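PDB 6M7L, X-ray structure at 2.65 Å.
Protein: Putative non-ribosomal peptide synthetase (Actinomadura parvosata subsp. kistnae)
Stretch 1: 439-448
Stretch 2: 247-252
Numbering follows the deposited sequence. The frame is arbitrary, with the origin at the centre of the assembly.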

# COMPACT_ATOMS: atom_id res chain seq x y z
N ASP A 439 -5.94 -34.72 4.41
CA ASP A 439 -5.31 -34.67 3.10
C ASP A 439 -6.17 -33.80 2.18
O ASP A 439 -7.22 -33.29 2.58
CB ASP A 439 -5.10 -36.07 2.51
CG ASP A 439 -6.39 -36.85 2.39
OD1 ASP A 439 -6.38 -38.06 2.71
OD2 ASP A 439 -7.42 -36.26 2.01
N ARG A 440 -5.72 -33.65 0.93
CA ARG A 440 -6.44 -32.80 -0.01
C ARG A 440 -7.89 -33.26 -0.20
O ARG A 440 -8.81 -32.44 -0.20
CB ARG A 440 -5.72 -32.77 -1.36
CG ARG A 440 -4.49 -31.88 -1.38
CD ARG A 440 -4.36 -31.14 -2.70
NE ARG A 440 -5.50 -30.27 -2.96
CZ ARG A 440 -6.52 -30.59 -3.75
NH1 ARG A 440 -6.55 -31.77 -4.36
NH2 ARG A 440 -7.52 -29.73 -3.93
N ALA A 441 -8.09 -34.57 -0.34
CA ALA A 441 -9.45 -35.08 -0.51
C ALA A 441 -10.30 -34.79 0.72
O ALA A 441 -11.45 -34.35 0.59
CB ALA A 441 -9.41 -36.59 -0.78
N GLY A 442 -9.76 -35.01 1.92
CA GLY A 442 -10.49 -34.71 3.13
C GLY A 442 -10.76 -33.23 3.31
O GLY A 442 -11.76 -32.85 3.92
N ALA A 443 -9.88 -32.38 2.78
CA ALA A 443 -10.10 -30.94 2.85
C ALA A 443 -11.10 -30.47 1.80
O ALA A 443 -11.97 -29.65 2.09
CB ALA A 443 -8.78 -30.19 2.70
N GLU A 444 -10.98 -30.98 0.57
CA GLU A 444 -11.98 -30.69 -0.46
C GLU A 444 -13.37 -31.12 -0.01
O GLU A 444 -14.34 -30.38 -0.19
CB GLU A 444 -11.61 -31.38 -1.77
CG GLU A 444 -10.52 -30.70 -2.57
CD GLU A 444 -10.19 -31.46 -3.84
OE1 GLU A 444 -10.65 -32.61 -3.98
OE2 GLU A 444 -9.46 -30.91 -4.69
N ALA A 445 -13.47 -32.32 0.57
CA ALA A 445 -14.75 -32.77 1.10
C ALA A 445 -15.26 -31.83 2.19
O ALA A 445 -16.46 -31.59 2.30
CB ALA A 445 -14.62 -34.20 1.64
N LEU A 446 -14.34 -31.29 2.99
CA LEU A 446 -14.74 -30.34 4.03
C LEU A 446 -15.17 -29.01 3.42
O LEU A 446 -16.21 -28.46 3.79
CB LEU A 446 -13.58 -30.14 5.01
CG LEU A 446 -13.92 -30.43 6.46
CD1 LEU A 446 -12.70 -30.21 7.34
CD2 LEU A 446 -15.08 -29.57 6.92
N ALA A 447 -14.38 -28.49 2.48
CA ALA A 447 -14.73 -27.23 1.82
C ALA A 447 -16.08 -27.34 1.13
O ALA A 447 -16.94 -26.47 1.28
CB ALA A 447 -13.64 -26.84 0.82
N GLN A 448 -16.29 -28.42 0.38
CA GLN A 448 -17.58 -28.63 -0.28
C GLN A 448 -18.70 -28.78 0.74
O GLN A 448 -19.82 -28.30 0.52
CB GLN A 448 -17.50 -29.85 -1.20
CG GLN A 448 -18.82 -30.28 -1.80
CD GLN A 448 -19.50 -31.37 -0.99
OE1 GLN A 448 -18.86 -32.30 -0.52
NE2 GLN A 448 -20.82 -31.25 -0.82
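Stretch 2, residues 247-252: GSVPLR

Residues 247-252 form an extended strand that runs in nearly the same direction as helix 440-448, with a crossing angle of -27° and a closest axis approach of 8.2 Å. No hydrogen bond links the two segments; the contact is a matter of packing, with Ala 443 and Ala 447 presenting their CB atoms to the strand.

Gly 247, at phi/psi -103/-176, makes no contact with the helix. Ser 248 (-152/146, chi1 p) turns its CA-to-CB bond away, and its hydroxyl is satisfied elsewhere in the structure. Val 249 (-121/148, chi1 m) is the centre of the contact and its CA-to-CB bond points toward the helix, with Val 249 CA 6.1 Å from Glu 444 CA. Its CG1 lies 3.7 Å from Ala 443 CB, 3.9 Å from Glu 444 CG and 3.7 Å from Arg 440 NH2, while its CG2 reaches Ala 447 CB at 3.9 Å. The salt bridge from Arg 440 NH2 to Glu 444 OE2, very short at 2.4 Å, joins two of these neighbours one helical turn apart.

Pro 250 (-73/155) has its CA-to-CB bond sideways and approaches most closely through its backbone, its O 3.9 Å from Ala 447 CB. Leu 251 (-142/114, chi1 t) starts sideways, yet its CD1 comes to 3.9 Å from Ala 447 CB and 3.7 Å from Ala 447 O. Arg 252 (-121/136) continues the strand beyond the contact.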

# COMPACT_ATOMS: atom_id res chain seq x y z
N GLY A 247 -1.50 -27.47 3.89
CA GLY A 247 -1.98 -27.29 2.54
C GLY A 247 -3.18 -26.35 2.53
O GLY A 247 -3.59 -25.81 3.55
N SER A 248 -3.75 -26.18 1.34
CA SER A 248 -4.96 -25.38 1.23
C SER A 248 -5.77 -25.86 0.04
O SER A 248 -5.22 -26.29 -0.98
CB SER A 248 -4.65 -23.88 1.09
OG SER A 248 -4.21 -23.57 -0.21
N VAL A 249 -7.09 -25.78 0.19
CA VAL A 249 -8.02 -26.05 -0.91
C VAL A 249 -8.86 -24.80 -1.11
O VAL A 249 -9.13 -24.07 -0.14
CB VAL A 249 -8.89 -27.28 -0.63
CG1 VAL A 249 -8.02 -28.52 -0.50
CG2 VAL A 249 -9.72 -27.08 0.63
N PRO A 250 -9.29 -24.49 -2.33
CA PRO A 250 -10.10 -23.29 -2.54
C PRO A 250 -11.51 -23.48 -2.01
O PRO A 250 -12.02 -24.59 -1.87
CB PRO A 250 -10.10 -23.14 -4.07
CG PRO A 250 -9.89 -24.52 -4.58
CD PRO A 250 -8.98 -25.19 -3.59
N LEU A 251 -12.14 -22.35 -1.69
CA LEU A 251 -13.53 -22.34 -1.23
C LEU A 251 -14.21 -21.11 -1.82
O LEU A 251 -13.86 -19.98 -1.48
CB LEU A 251 -13.62 -22.33 0.30
CG LEU A 251 -15.01 -22.53 0.90
CD1 LEU A 251 -14.95 -23.44 2.11
CD2 LEU A 251 -15.66 -21.21 1.26
N ARG A 252 -15.18 -21.34 -2.71
CA ARG A 252 -15.91 -20.27 -3.37
C ARG A 252 -17.40 -20.40 -3.07
O ARG A 252 -17.95 -21.50 -3.11
CB ARG A 252 -15.68 -20.28 -4.88
CG ARG A 252 -14.46 -19.50 -5.33
CD ARG A 252 -14.46 -19.28 -6.84
NE ARG A 252 -13.85 -18.01 -7.22
CZ ARG A 252 -12.60 -17.88 -7.65
NH1 ARG A 252 -11.82 -18.94 -7.77
NH2 ARG A 252 -12.13 -16.68 -7.97